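Afamin (Homo sapiens, PDB 6FAK) carries hydrophobic molecules in body fluids, binding vitamin E and keeping lipidated Wnt proteins soluble and active. Local coordinates at residues E445-A448 / C449-L453. Numbering follows the deposited sequence.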
ATOM      1  N   GLU A 445      10.650  -9.203 -16.340  1.00 48.97           N
ATOM      2  CA  GLU A 445      10.729  -7.807 -15.853  1.00 47.03           C
ATOM      3  C   GLU A 445      10.978  -7.804 -14.336  1.00 39.98           C
ATOM      4  O   GLU A 445      10.352  -7.064 -13.560  1.00 35.64           O
ATOM      5  CB  GLU A 445       9.495  -6.976 -16.288  1.00 53.17           C
ATOM      6  CG  GLU A 445       9.584  -6.444 -17.734  1.00 61.28           C
ATOM      7  CD  GLU A 445       8.317  -5.719 -18.219  1.00 73.49           C
ATOM      8  OE1 GLU A 445       7.471  -5.282 -17.379  1.00 75.02           O
ATOM      9  OE2 GLU A 445       8.170  -5.565 -19.461  1.00 70.40           O
ATOM     10  N   GLU A 446      11.968  -8.604 -13.951  1.00 39.11           N
ATOM     11  CA  GLU A 446      12.412  -8.702 -12.590  1.00 36.15           C
ATOM     12  C   GLU A 446      12.719  -7.314 -12.027  1.00 33.14           C
ATOM     13  O   GLU A 446      12.274  -6.986 -10.912  1.00 30.61           O
ATOM     14  CB  GLU A 446      13.677  -9.549 -12.543  1.00 37.67           C
ATOM     15  CG  GLU A 446      14.363  -9.610 -11.193  1.00 37.87           C
ATOM     16  CD  GLU A 446      15.650 -10.426 -11.277  1.00 40.41           C
ATOM     17  OE1 GLU A 446      16.766  -9.830 -11.417  1.00 41.18           O
ATOM     18  OE2 GLU A 446      15.535 -11.667 -11.213  1.00 39.61           O
ATOM     19  N   PHE A 447      13.482  -6.512 -12.784  1.00 32.48           N
ATOM     20  CA  PHE A 447      13.912  -5.203 -12.237  1.00 32.18           C
ATOM     21  C   PHE A 447      12.699  -4.332 -11.907  1.00 30.37           C
ATOM     22  O   PHE A 447      12.590  -3.819 -10.771  1.00 28.77           O
ATOM     23  CB  PHE A 447      14.894  -4.417 -13.129  1.00 32.69           C
ATOM     24  CG  PHE A 447      15.116  -3.003 -12.626  1.00 32.40           C
ATOM     25  CD1 PHE A 447      15.866  -2.781 -11.507  1.00 31.70           C
ATOM     26  CD2 PHE A 447      14.500  -1.907 -13.263  1.00 33.28           C
ATOM     27  CE1 PHE A 447      16.053  -1.507 -11.017  1.00 32.38           C
ATOM     28  CE2 PHE A 447      14.664  -0.616 -12.784  1.00 32.60           C
ATOM     29  CZ  PHE A 447      15.454  -0.415 -11.667  1.00 33.58           C
ATOM     30  N   ALA A 448      11.788  -4.180 -12.876  1.00 29.78           N
ATOM     31  CA  ALA A 448      10.624  -3.332 -12.663  1.00 29.39           C
ATOM     32  C   ALA A 448       9.745  -3.845 -11.497  1.00 29.40           C
ATOM     33  O   ALA A 448       9.329  -3.078 -10.596  1.00 28.26           O
ATOM     34  CB  ALA A 448       9.793  -3.194 -13.935  1.00 29.71           C
ATOM     35  N   CYS A 449       9.502  -5.139 -11.505  1.00 30.24           N
ATOM     36  CA  CYS A 449       8.650  -5.768 -10.495  1.00 30.79           C
ATOM     37  C   CYS A 449       9.202  -5.575  -9.064  1.00 28.70           C
ATOM     38  O   CYS A 449       8.499  -5.096  -8.171  1.00 27.54           O
ATOM     39  CB  CYS A 449       8.459  -7.253 -10.852  1.00 32.77           C
ATOM     40  SG  CYS A 449       7.357  -8.179  -9.758  1.00 34.61           S
ATOM     41  N   VAL A 450      10.479  -5.931  -8.865  1.00 28.37           N
ATOM     42  CA  VAL A 450      11.113  -5.835  -7.573  1.00 28.04           C
ATOM     43  C   VAL A 450      11.160  -4.369  -7.078  1.00 27.39           C
ATOM     44  O   VAL A 450      10.834  -4.084  -5.915  1.00 26.62           O
ATOM     45  CB  VAL A 450      12.552  -6.390  -7.616  1.00 28.98           C
ATOM     46  CG1 VAL A 450      13.316  -6.085  -6.331  1.00 29.05           C
ATOM     47  CG2 VAL A 450      12.539  -7.896  -7.860  1.00 29.72           C
ATOM     48  N   ASP A 451      11.579  -3.449  -7.931  1.00 26.93           N
ATOM     49  CA  ASP A 451      11.773  -2.078  -7.459  1.00 27.20           C
ATOM     50  C   ASP A 451      10.404  -1.443  -7.167  1.00 26.85           C
ATOM     51  O   ASP A 451      10.280  -0.714  -6.196  1.00 27.02           O
ATOM     52  CB  ASP A 451      12.630  -1.290  -8.444  1.00 28.10           C
ATOM     53  CG  ASP A 451      13.161   0.036  -7.874  1.00 29.67           C
ATOM     54  OD1 ASP A 451      13.665   0.106  -6.735  1.00 33.65           O
ATOM     55  OD2 ASP A 451      13.070   1.064  -8.559  1.00 29.10           O
ATOM     56  N   ASN A 452       9.385  -1.769  -7.964  1.00 26.08           N
ATOM     57  CA  ASN A 452       8.020  -1.294  -7.741  1.00 26.13           C
ATOM     58  C   ASN A 452       7.477  -1.789  -6.382  1.00 26.26           C
ATOM     59  O   ASN A 452       6.916  -1.007  -5.597  1.00 26.04           O
ATOM     60  CB  ASN A 452       7.080  -1.758  -8.860  1.00 26.36           C
ATOM     61  CG  ASN A 452       7.129  -0.861 -10.123  1.00 26.17           C
ATOM     62  OD1 ASN A 452       7.544   0.295 -10.094  1.00 25.74           O
ATOM     63  ND2 ASN A 452       6.669  -1.421 -11.244  1.00 26.18           N
ATOM     64  N   LEU A 453       7.597  -3.085  -6.134  1.00 26.32           N
ATOM     65  CA  LEU A 453       7.073  -3.659  -4.901  1.00 27.10           C
ATOM     66  C   LEU A 453       7.887  -3.305  -3.679  1.00 26.49           C
ATOM     67  O   LEU A 453       7.308  -3.063  -2.635  1.00 26.54           O
ATOM     68  CB  LEU A 453       6.916  -5.164  -4.997  1.00 27.87           C
ATOM     69  CG  LEU A 453       5.810  -5.684  -5.912  1.00 30.00           C
ATOM     70  CD1 LEU A 453       5.794  -7.200  -5.826  1.00 30.01           C
ATOM     71  CD2 LEU A 453       4.449  -5.155  -5.535  1.00 31.70           C
TER
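Phe-447 and Asp-451 lie one turn apart on the first turns of alpha-helix 446-462, in the third albumin domain, with Glu-445 at the N-cap. Four successive i to i+4 backbone bonds wind this end, from Cys-449 N to Glu-445 O (2.9 Å) through Asn-452 N to Ala-448 O (2.9 Å). Both Phe-447 and Asp-451 set CG opposite their own backbone N (chi1 171° for Phe-447), which sends ring and carboxylate out side by side. Asp-451 CB sits over one face of the ring near its rim, and OD2 comes obliquely to 4.2 Å from Phe-447 CZ, with the two planes 21° apart. The ring also packs on Leu-388 and Val-391 of helix 376-417. The buried carboxylate is held by salt bridges, OD1 to Arg-486 and OD2 to Arg-351, and by a hydrogen bond between Ser-345 OG and OD2, which probably favours its ionised form. On another side of the helix, Val-450 CG2 runs alongside Glu-446 CG at 4.2 Å, while Glu-446 OE2 accepts a bond from Thr-442 N. Asn-452 folds CG back beside its own N (chi1 -82°), bringing the amide against the preceding turn. Its OD1 accepts from Ile-346 N, and ND2 donates to a bound polyether, probably from the crystallisation liquor, whose site Ala-448, Cys-449 and Leu-453 also line. With an alanine in its place, Ile-346 N is likely to lose this acceptor and the polyether its donor. Cys-449, disulfide-bonded to Cys-440, rests its CB 3.3 Å from Glu-445 O.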